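Local atomic coordinates of DUF1987 domain-containing protein (Pseudomonas aeruginosa, PDB entry 6K4F), a protein that probably acts as the regulatory phosphoprotein of the SiaABC threonine phosphorylation pathway, which controls biofilm formation in response to carbon availability. Residues Glu39-Val44 / Ile73-Asp78. Sequence-based numbering, arbitrary orientation.
Sequences ELFGQV and IKAMMD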
loop_
_atom_site.group_PDB
_atom_site.type_symbol
_atom_site.label_atom_id
_atom_site.label_comp_id
_atom_site.label_asym_id
_atom_site.label_seq_id
_atom_site.Cartn_x
_atom_site.Cartn_y
_atom_site.Cartn_z
ATOM N N GLU A 39 -14.242 -1.561 4.791
ATOM C CA GLU A 39 -14.836 -2.560 3.902
ATOM C C GLU A 39 -13.941 -2.801 2.695
ATOM O O GLU A 39 -13.793 -3.942 2.234
ATOM C CB GLU A 39 -16.228 -2.122 3.444
ATOM C CG GLU A 39 -17.387 -2.734 4.223
ATOM C CD GLU A 39 -17.236 -4.234 4.443
ATOM O OE1 GLU A 39 -16.860 -4.637 5.568
ATOM O OE2 GLU A 39 -17.498 -5.010 3.497
ATOM N N LEU A 40 -13.314 -1.739 2.184
ATOM C CA LEU A 40 -12.451 -1.868 1.016
ATOM C C LEU A 40 -11.058 -2.377 1.386
ATOM O O LEU A 40 -10.527 -3.270 0.719
ATOM C CB LEU A 40 -12.364 -0.524 0.296
ATOM C CG LEU A 40 -11.485 -0.527 -0.952
ATOM C CD1 LEU A 40 -12.256 -1.163 -2.095
ATOM C CD2 LEU A 40 -11.041 0.893 -1.292
ATOM N N PHE A 41 -10.444 -1.841 2.451
ATOM C CA PHE A 41 -9.046 -2.141 2.740
ATOM C C PHE A 41 -8.840 -3.272 3.729
ATOM O O PHE A 41 -7.693 -3.712 3.908
ATOM C CB PHE A 41 -8.337 -0.887 3.295
ATOM C CG PHE A 41 -8.064 0.146 2.245
ATOM C CD1 PHE A 41 -7.044 -0.037 1.321
ATOM C CD2 PHE A 41 -8.852 1.288 2.161
ATOM C CE1 PHE A 41 -6.804 0.919 0.333
ATOM C CE2 PHE A 41 -8.626 2.244 1.187
ATOM C CZ PHE A 41 -7.606 2.065 0.265
ATOM N N GLY A 42 -9.888 -3.703 4.430
ATOM C CA GLY A 42 -9.710 -4.774 5.392
ATOM C C GLY A 42 -9.136 -6.013 4.739
ATOM O O GLY A 42 -8.212 -6.636 5.265
ATOM N N GLN A 43 -9.648 -6.352 3.556
ATOM C CA GLN A 43 -9.147 -7.506 2.817
ATOM C C GLN A 43 -7.718 -7.291 2.325
ATOM O O GLN A 43 -6.991 -8.272 2.114
ATOM C CB GLN A 43 -10.075 -7.801 1.643
ATOM C CG GLN A 43 -10.103 -6.677 0.619
ATOM C CD GLN A 43 -11.331 -6.669 -0.260
ATOM O OE1 GLN A 43 -11.856 -7.735 -0.655
ATOM N NE2 GLN A 43 -11.796 -5.458 -0.609
ATOM N N VAL A 44 -7.308 -6.033 2.115
ATOM C CA VAL A 44 -5.932 -5.752 1.698
ATOM C C VAL A 44 -4.979 -5.963 2.861
ATOM O O VAL A 44 -3.916 -6.583 2.723
ATOM C CB VAL A 44 -5.818 -4.322 1.142
ATOM C CG1 VAL A 44 -4.369 -4.044 0.645
ATOM C CG2 VAL A 44 -6.858 -4.094 0.057
ATOM N N ILE A 73 -6.437 7.332 4.439
ATOM C CA ILE A 73 -5.140 7.613 5.052
ATOM C C ILE A 73 -4.909 6.686 6.241
ATOM O O ILE A 73 -3.828 6.118 6.401
ATOM C CB ILE A 73 -5.050 9.099 5.459
ATOM C CG1 ILE A 73 -4.943 9.986 4.218
ATOM C CG2 ILE A 73 -3.869 9.328 6.399
ATOM C CD1 ILE A 73 -5.014 11.475 4.530
ATOM N N LYS A 74 -5.934 6.487 7.076
ATOM C CA LYS A 74 -5.773 5.601 8.228
ATOM C C LYS A 74 -5.542 4.159 7.802
ATOM O O LYS A 74 -4.735 3.444 8.415
ATOM C CB LYS A 74 -7.001 5.702 9.131
ATOM C CG LYS A 74 -7.181 7.120 9.679
ATOM C CD LYS A 74 -8.275 7.201 10.705
ATOM C CE LYS A 74 -8.245 8.550 11.383
ATOM N NZ LYS A 74 -7.446 8.532 12.626
ATOM N N ALA A 75 -6.245 3.718 6.754
ATOM C CA ALA A 75 -6.082 2.353 6.258
ATOM C C ALA A 75 -4.682 2.132 5.704
ATOM O O ALA A 75 -4.058 1.097 5.963
ATOM C CB ALA A 75 -7.132 2.062 5.185
ATOM N N MET A 76 -4.157 3.105 4.954
ATOM C CA MET A 76 -2.785 2.970 4.450
ATOM C C MET A 76 -1.754 3.000 5.576
ATOM O O MET A 76 -0.755 2.277 5.529
ATOM C CB MET A 76 -2.498 4.057 3.421
ATOM C CG MET A 76 -3.445 3.969 2.247
ATOM S SD MET A 76 -2.972 2.622 1.129
ATOM C CE MET A 76 -1.169 2.751 1.184
ATOM N N MET A 77 -1.961 3.838 6.593
ATOM C CA MET A 77 -1.048 3.821 7.733
ATOM C C MET A 77 -1.028 2.448 8.397
ATOM O O MET A 77 0.031 1.976 8.837
ATOM C CB MET A 77 -1.444 4.903 8.734
ATOM C CG MET A 77 -0.544 4.982 9.945
ATOM S SD MET A 77 0.966 5.875 9.537
ATOM C CE MET A 77 0.245 7.477 9.236
ATOM N N ASP A 78 -2.190 1.779 8.450
ATOM C CA ASP A 78 -2.264 0.437 9.016
ATOM C C ASP A 78 -1.444 -0.548 8.196
ATOM O O ASP A 78 -0.713 -1.375 8.752
ATOM C CB ASP A 78 -3.723 -0.032 9.098
ATOM C CG ASP A 78 -4.533 0.694 10.188
ATOM O OD1 ASP A 78 -3.934 1.335 11.073
ATOM O OD2 ASP A 78 -5.781 0.599 10.157
#
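Phe41 of helix 37-53 packs its ring against Ala75 and Met76 of helix 70-88, joining two helices of the SiaC-family alpha/beta fold, which lie in the successive crossovers between the parallel strands 25-29, 59-68 and 93-99 of a mixed sheet. The evidence for a tight centre is the spacing at Ala75: its CA lies 6.4 Å from that of Phe41, the shortest such separation between the segments, and its CB comes within 3.6 Å of Phe41 CD2. That methyl also meets Phe41 CB at 3.7 Å, and therefore sits at the root of the aromatic side chain rather than at its far end. Phe41 CB already points at helix 70-88; with CG anti to the carbonyl carbon (chi1 -74°) the ring lies beside the backbone N, with its CG and CD2 against the methyl.

Farther out the ring meets a second, looser partner. Met76 SD lies 5.1 Å from the centroid of the Phe41 ring and 43° off its normal, an oblique Met-aromatic contact. Met76 also touches Leu63, Leu65 and Leu68 of strand 59-68, so its side chain joins the helix pair to the sheet.

The three touching residues are all buried, yet the segments bury just 121 Å² between them, with the Phe41 ring as the one group meeting both partners. The solvent side differs: Glu39 and Lys74 are exposed and do not touch across the contact. On partly exposed Gln43, NE2 instead turns back to its own helix and donates to Leu40 O at 2.9 Å in a nearly straight bond (168°). At the apolar junction, the closest approach to the sulfur is from Phe41 CE1, 4.3 Å from Met76 SD.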